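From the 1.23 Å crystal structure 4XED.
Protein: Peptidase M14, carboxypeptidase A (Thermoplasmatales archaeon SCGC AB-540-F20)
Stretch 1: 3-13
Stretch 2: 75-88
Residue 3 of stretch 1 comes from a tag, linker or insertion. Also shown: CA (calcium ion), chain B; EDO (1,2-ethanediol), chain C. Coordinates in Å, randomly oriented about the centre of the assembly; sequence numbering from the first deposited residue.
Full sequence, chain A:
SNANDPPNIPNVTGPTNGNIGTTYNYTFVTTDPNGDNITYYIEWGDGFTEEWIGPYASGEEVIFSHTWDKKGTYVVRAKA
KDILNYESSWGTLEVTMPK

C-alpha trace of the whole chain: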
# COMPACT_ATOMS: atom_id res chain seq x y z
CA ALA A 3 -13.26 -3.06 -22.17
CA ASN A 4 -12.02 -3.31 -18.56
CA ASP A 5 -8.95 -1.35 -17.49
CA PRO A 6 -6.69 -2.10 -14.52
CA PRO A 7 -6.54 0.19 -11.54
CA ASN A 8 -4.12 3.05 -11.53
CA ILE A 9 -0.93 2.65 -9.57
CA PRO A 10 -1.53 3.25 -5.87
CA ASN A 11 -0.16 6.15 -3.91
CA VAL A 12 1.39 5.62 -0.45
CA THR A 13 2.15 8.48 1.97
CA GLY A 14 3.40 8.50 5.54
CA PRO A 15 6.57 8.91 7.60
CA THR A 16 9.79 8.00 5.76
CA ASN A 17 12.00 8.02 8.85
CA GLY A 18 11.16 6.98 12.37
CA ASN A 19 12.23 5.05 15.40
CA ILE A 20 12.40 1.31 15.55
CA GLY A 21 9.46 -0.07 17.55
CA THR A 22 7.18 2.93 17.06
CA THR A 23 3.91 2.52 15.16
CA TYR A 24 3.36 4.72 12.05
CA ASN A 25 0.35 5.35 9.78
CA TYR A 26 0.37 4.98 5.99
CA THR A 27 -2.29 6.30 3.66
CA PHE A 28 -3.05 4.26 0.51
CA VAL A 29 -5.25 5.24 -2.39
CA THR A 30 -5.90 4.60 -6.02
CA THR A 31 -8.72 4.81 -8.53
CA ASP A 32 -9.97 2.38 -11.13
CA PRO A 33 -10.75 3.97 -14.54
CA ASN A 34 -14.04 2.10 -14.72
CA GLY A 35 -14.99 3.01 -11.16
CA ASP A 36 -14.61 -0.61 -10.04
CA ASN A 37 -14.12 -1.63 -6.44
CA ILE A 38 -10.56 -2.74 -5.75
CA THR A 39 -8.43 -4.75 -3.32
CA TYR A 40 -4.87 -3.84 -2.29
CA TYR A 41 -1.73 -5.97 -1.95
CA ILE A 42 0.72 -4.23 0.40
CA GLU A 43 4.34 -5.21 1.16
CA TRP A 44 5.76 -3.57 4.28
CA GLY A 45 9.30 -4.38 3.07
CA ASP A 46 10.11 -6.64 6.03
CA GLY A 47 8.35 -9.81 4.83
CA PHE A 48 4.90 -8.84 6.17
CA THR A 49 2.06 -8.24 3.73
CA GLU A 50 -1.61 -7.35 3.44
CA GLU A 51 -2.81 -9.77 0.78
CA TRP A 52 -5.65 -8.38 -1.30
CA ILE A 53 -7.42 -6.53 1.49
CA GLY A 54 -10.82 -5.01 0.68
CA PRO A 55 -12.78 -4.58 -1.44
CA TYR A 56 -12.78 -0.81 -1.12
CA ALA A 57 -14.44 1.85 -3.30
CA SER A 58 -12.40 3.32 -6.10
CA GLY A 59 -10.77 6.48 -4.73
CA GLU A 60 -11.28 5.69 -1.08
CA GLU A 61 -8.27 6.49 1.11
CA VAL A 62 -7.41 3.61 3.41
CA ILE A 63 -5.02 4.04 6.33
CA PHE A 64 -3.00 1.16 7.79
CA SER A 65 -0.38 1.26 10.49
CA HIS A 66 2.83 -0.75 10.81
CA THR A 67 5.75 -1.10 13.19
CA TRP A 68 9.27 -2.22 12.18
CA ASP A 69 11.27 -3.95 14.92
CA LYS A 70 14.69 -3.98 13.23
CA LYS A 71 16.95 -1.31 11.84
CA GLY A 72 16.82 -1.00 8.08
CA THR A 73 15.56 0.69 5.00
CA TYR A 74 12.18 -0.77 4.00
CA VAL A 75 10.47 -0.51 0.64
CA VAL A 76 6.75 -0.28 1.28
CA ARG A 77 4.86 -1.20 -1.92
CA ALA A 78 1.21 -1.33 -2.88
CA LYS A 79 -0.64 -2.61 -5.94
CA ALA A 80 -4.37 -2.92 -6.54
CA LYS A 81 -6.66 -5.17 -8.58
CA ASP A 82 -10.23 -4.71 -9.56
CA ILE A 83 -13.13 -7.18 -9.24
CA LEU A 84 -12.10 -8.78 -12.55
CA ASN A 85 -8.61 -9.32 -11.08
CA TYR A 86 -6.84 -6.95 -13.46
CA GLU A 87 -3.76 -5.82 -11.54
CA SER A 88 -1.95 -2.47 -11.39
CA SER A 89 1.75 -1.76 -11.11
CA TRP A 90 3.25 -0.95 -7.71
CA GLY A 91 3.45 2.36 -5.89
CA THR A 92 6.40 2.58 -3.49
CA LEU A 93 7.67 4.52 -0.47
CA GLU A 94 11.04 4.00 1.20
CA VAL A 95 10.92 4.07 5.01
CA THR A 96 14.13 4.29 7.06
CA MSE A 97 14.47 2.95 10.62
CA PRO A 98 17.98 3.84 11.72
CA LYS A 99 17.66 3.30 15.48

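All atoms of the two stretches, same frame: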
# COMPACT_ATOMS: atom_id res chain seq x y z
N ALA A 3 -12.80 -4.42 -22.56
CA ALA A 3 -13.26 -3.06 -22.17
C ALA A 3 -12.68 -2.64 -20.81
O ALA A 3 -12.40 -1.46 -20.58
CB ALA A 3 -14.78 -3.02 -22.12
N ASN A 4 -12.49 -3.61 -19.92
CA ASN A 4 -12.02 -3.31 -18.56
C ASN A 4 -10.59 -2.84 -18.55
O ASN A 4 -9.74 -3.36 -19.29
CB ASN A 4 -12.17 -4.54 -17.69
CG ASN A 4 -11.78 -4.28 -16.28
OD1 ASN A 4 -12.23 -3.30 -15.69
ND2 ASN A 4 -10.97 -5.15 -15.71
N ASP A 5 -10.32 -1.86 -17.70
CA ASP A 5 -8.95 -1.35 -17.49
C ASP A 5 -8.50 -1.68 -16.08
O ASP A 5 -9.32 -1.76 -15.18
CB ASP A 5 -8.95 0.17 -17.71
CG ASP A 5 -9.56 0.56 -19.04
OD1 ASP A 5 -8.97 0.20 -20.07
OD2 ASP A 5 -10.65 1.22 -19.04
N PRO A 6 -7.18 -1.83 -15.87
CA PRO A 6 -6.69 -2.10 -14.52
C PRO A 6 -6.68 -0.84 -13.68
O PRO A 6 -6.69 0.27 -14.22
CB PRO A 6 -5.25 -2.59 -14.75
CG PRO A 6 -4.82 -1.85 -15.95
CD PRO A 6 -6.06 -1.68 -16.82
N PRO A 7 -6.65 -1.00 -12.35
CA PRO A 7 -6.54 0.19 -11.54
C PRO A 7 -5.26 0.94 -11.84
O PRO A 7 -4.25 0.38 -12.31
CB PRO A 7 -6.50 -0.36 -10.10
CG PRO A 7 -7.16 -1.69 -10.18
CD PRO A 7 -6.75 -2.22 -11.52
N ASN A 8 -5.32 2.24 -11.54
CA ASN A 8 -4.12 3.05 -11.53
C ASN A 8 -3.16 2.61 -10.44
O ASN A 8 -3.52 1.92 -9.49
CB ASN A 8 -4.53 4.51 -11.42
CG ASN A 8 -5.25 4.95 -12.65
OD1 ASN A 8 -4.74 4.79 -13.76
ND2 ASN A 8 -6.47 5.42 -12.50
N ILE A 9 -1.92 3.02 -10.56
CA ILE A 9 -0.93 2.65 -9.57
C ILE A 9 -1.24 3.35 -8.25
O ILE A 9 -1.43 4.58 -8.20
CB ILE A 9 0.45 3.09 -10.06
CG1 ILE A 9 0.80 2.40 -11.36
CG2 ILE A 9 1.48 2.77 -9.04
CD1 ILE A 9 2.08 2.90 -12.02
N PRO A 10 -1.23 2.59 -7.13
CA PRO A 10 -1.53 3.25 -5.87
C PRO A 10 -0.49 4.25 -5.41
O PRO A 10 0.70 4.14 -5.72
CB PRO A 10 -1.60 2.09 -4.87
CG PRO A 10 -2.01 0.90 -5.72
CD PRO A 10 -1.28 1.12 -6.99
N ASN A 11 -0.98 5.20 -4.63
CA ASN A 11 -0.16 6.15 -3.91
C ASN A 11 -0.08 5.73 -2.44
O ASN A 11 -1.07 5.30 -1.86
CB ASN A 11 -0.76 7.55 -4.01
CG ASN A 11 -0.69 8.11 -5.39
OD1 ASN A 11 0.37 8.60 -5.81
ND2 ASN A 11 -1.76 7.95 -6.16
N VAL A 12 1.11 5.92 -1.84
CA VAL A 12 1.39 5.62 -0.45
C VAL A 12 2.08 6.82 0.22
O VAL A 12 3.16 7.20 -0.23
CB VAL A 12 2.37 4.41 -0.31
CG1 VAL A 12 2.57 4.05 1.15
CG2 VAL A 12 1.93 3.22 -1.17
N THR A 13 1.47 7.41 1.24
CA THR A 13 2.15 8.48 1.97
C THR A 13 2.21 8.17 3.45
O THR A 13 1.30 7.54 4.01
CB THR A 13 1.50 9.89 1.73
OG1 THR A 13 0.15 9.89 2.19
CG2 THR A 13 1.53 10.26 0.26
N VAL A 75 11.22 -0.97 1.80
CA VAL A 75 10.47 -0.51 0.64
C VAL A 75 9.02 -0.95 0.78
O VAL A 75 8.69 -2.13 0.60
CB VAL A 75 11.07 -1.03 -0.66
CG1 VAL A 75 10.35 -0.42 -1.81
CG2 VAL A 75 12.55 -0.71 -0.72
N VAL A 76 8.17 -0.01 1.18
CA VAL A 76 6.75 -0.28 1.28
C VAL A 76 6.18 -0.20 -0.15
O VAL A 76 6.46 0.77 -0.87
CB VAL A 76 6.05 0.74 2.18
CG1 VAL A 76 4.56 0.53 2.20
CG2 VAL A 76 6.64 0.68 3.58
N ARG A 77 5.43 -1.20 -0.57
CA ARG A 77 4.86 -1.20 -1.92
C ARG A 77 3.39 -1.56 -1.85
O ARG A 77 2.96 -2.35 -0.99
CB ARG A 77 5.60 -2.18 -2.85
CG ARG A 77 7.09 -1.97 -2.89
CD ARG A 77 7.67 -2.58 -4.16
NE ARG A 77 7.43 -4.01 -4.25
CZ ARG A 77 7.65 -4.74 -5.33
NH1 ARG A 77 8.14 -4.19 -6.44
NH2 ARG A 77 7.42 -6.02 -5.30
N ALA A 78 2.62 -1.00 -2.78
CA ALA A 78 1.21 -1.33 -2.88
C ALA A 78 0.79 -1.42 -4.33
O ALA A 78 1.13 -0.57 -5.14
CB ALA A 78 0.36 -0.32 -2.15
N LYS A 79 0.03 -2.47 -4.64
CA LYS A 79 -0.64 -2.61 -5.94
C LYS A 79 -2.13 -2.88 -5.68
O LYS A 79 -2.51 -3.16 -4.54
CB LYS A 79 -0.00 -3.70 -6.81
CG LYS A 79 -0.10 -5.08 -6.23
CD LYS A 79 0.51 -6.15 -7.16
CE LYS A 79 0.63 -7.50 -6.41
NZ LYS A 79 1.03 -8.60 -7.36
N ALA A 80 -2.95 -2.74 -6.72
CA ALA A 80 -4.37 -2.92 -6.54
C ALA A 80 -4.89 -3.77 -7.70
O ALA A 80 -4.33 -3.78 -8.81
CB ALA A 80 -5.08 -1.58 -6.54
N LYS A 81 -6.00 -4.47 -7.49
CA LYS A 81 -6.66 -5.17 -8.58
C LYS A 81 -8.14 -4.95 -8.45
O LYS A 81 -8.70 -4.81 -7.37
CB LYS A 81 -6.33 -6.66 -8.58
CG LYS A 81 -7.02 -7.47 -7.53
CD LYS A 81 -6.56 -8.93 -7.58
CE LYS A 81 -7.16 -9.69 -6.44
NZ LYS A 81 -6.80 -11.14 -6.50
N ASP A 82 -8.80 -4.88 -9.59
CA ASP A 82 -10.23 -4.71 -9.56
C ASP A 82 -10.97 -6.04 -9.39
O ASP A 82 -10.37 -7.06 -9.17
CB ASP A 82 -10.69 -3.93 -10.80
CG ASP A 82 -10.41 -4.62 -12.13
OD1 ASP A 82 -10.15 -5.83 -12.18
OD2 ASP A 82 -10.51 -3.92 -13.16
N ILE A 83 -12.30 -6.02 -9.49
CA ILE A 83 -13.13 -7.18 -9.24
C ILE A 83 -12.89 -8.26 -10.28
O ILE A 83 -13.03 -9.44 -9.98
CB ILE A 83 -14.63 -6.79 -9.19
CG1 ILE A 83 -14.85 -5.74 -8.10
CG2 ILE A 83 -15.52 -8.00 -8.97
CD1 ILE A 83 -14.21 -6.09 -6.72
N LEU A 84 -12.50 -7.86 -11.49
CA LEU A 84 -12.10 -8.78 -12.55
C LEU A 84 -10.63 -9.23 -12.46
O LEU A 84 -10.13 -9.91 -13.35
CB LEU A 84 -12.38 -8.14 -13.91
CG LEU A 84 -13.88 -8.01 -14.26
CD1 LEU A 84 -14.09 -7.06 -15.41
CD2 LEU A 84 -14.56 -9.35 -14.56
N ASN A 85 -9.96 -8.86 -11.38
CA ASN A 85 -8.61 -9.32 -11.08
C ASN A 85 -7.52 -8.78 -12.00
O ASN A 85 -6.43 -9.34 -12.05
CB ASN A 85 -8.58 -10.85 -10.92
CG ASN A 85 -9.44 -11.29 -9.78
OD1 ASN A 85 -9.29 -10.81 -8.66
ND2 ASN A 85 -10.39 -12.17 -10.05
N TYR A 86 -7.81 -7.65 -12.63
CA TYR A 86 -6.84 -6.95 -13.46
C TYR A 86 -5.97 -6.12 -12.51
O TYR A 86 -6.48 -5.27 -11.78
CB TYR A 86 -7.58 -6.08 -14.46
CG TYR A 86 -6.90 -5.80 -15.79
CD1 TYR A 86 -5.65 -6.28 -16.10
CD2 TYR A 86 -7.55 -5.04 -16.74
CE1 TYR A 86 -5.06 -6.02 -17.34
CE2 TYR A 86 -6.99 -4.76 -17.99
CZ TYR A 86 -5.73 -5.24 -18.27
OH TYR A 86 -5.16 -4.98 -19.50
N GLU A 87 -4.66 -6.39 -12.53
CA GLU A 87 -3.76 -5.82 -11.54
C GLU A 87 -2.98 -4.61 -12.04
O GLU A 87 -2.48 -4.59 -13.16
CB GLU A 87 -2.75 -6.87 -11.06
CG GLU A 87 -3.31 -8.10 -10.33
CD GLU A 87 -2.23 -9.01 -9.67
OE1 GLU A 87 -1.14 -8.52 -9.27
OE2 GLU A 87 -2.51 -10.23 -9.51
N SER A 88 -2.81 -3.63 -11.16
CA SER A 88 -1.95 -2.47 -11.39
C SER A 88 -0.48 -2.78 -11.16
O SER A 88 -0.11 -3.82 -10.66
CB SER A 88 -2.35 -1.35 -10.44
OG SER A 88 -1.85 -1.56 -9.13
CA CA B . -11.29 -1.83 -13.97
C1 EDO C . 2.00 -11.33 -5.13
O1 EDO C . 0.86 -10.96 -5.90
C2 EDO C . 3.01 -10.20 -5.23
O2 EDO C . 4.32 -10.71 -4.97

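A calcium ion ties the two stretches together. Stretch 1 supplies Asn4 OD1 at 2.5 Å and the backbone oxygen Asp5 O at 2.3 Å from the ion. Stretch 2 supplies Asp82 OD2, 2.4 Å from the calcium ion. Four more ligand atoms come from elsewhere in the structure. The shared ion explains why Asp5 O and Asp82 OD2 can lie 3.2 Å apart, although both are oxygens and no hydrogen bond joins them.

The Asn4 side chain does two jobs. OD1 binds calcium, while Asn4 ND2 donates a hydrogen bond to Asp82 OD2 at 2.9 Å. This is the only hydrogen bond across the contact. Asp82 also divides its work. Asp82 OD2 binds the ion, and Asp82 OD1 accepts a hydrogen bond from Tyr86 N at 3.0 Å. That bond spans the type I turn from Asp82 to Asn85, whose backbone closes through Asn85 N to Asp82 O at 2.9 Å.

The Tyr86 ring packs against Asn4, Asp5 and Pro6. Pro6 CD lies over one ring face, 3.9 Å from the Tyr86 centroid, in a CH-pi contact. Asn4 O sits at the ring edge, 3.3 Å from Tyr86 CE2.

Beyond the ion the contact is mainly apolar, and prolines carry much of it. Pro7 CB meets Ala80 CB at 4.0 Å, and Pro7 CD approaches Tyr86 O at 3.1 Å. Pro10 touches two alanines, with Pro10 CB 4.1 Å from Ala78 CB and Pro10 CG 4.0 Å from Ala80 CB. Val12 continues the row: Val12 CG2 is 4.0 Å from Ala78 CB and Val12 CG1 is 4.2 Å from Val76 CG1.

Ser88 CB lies 3.2 Å from Pro7 O. Ser88 OG accepts a hydrogen bond from Ala80 N of its own stretch at 2.9 Å and also lies 3.5 Å from Pro10 CD.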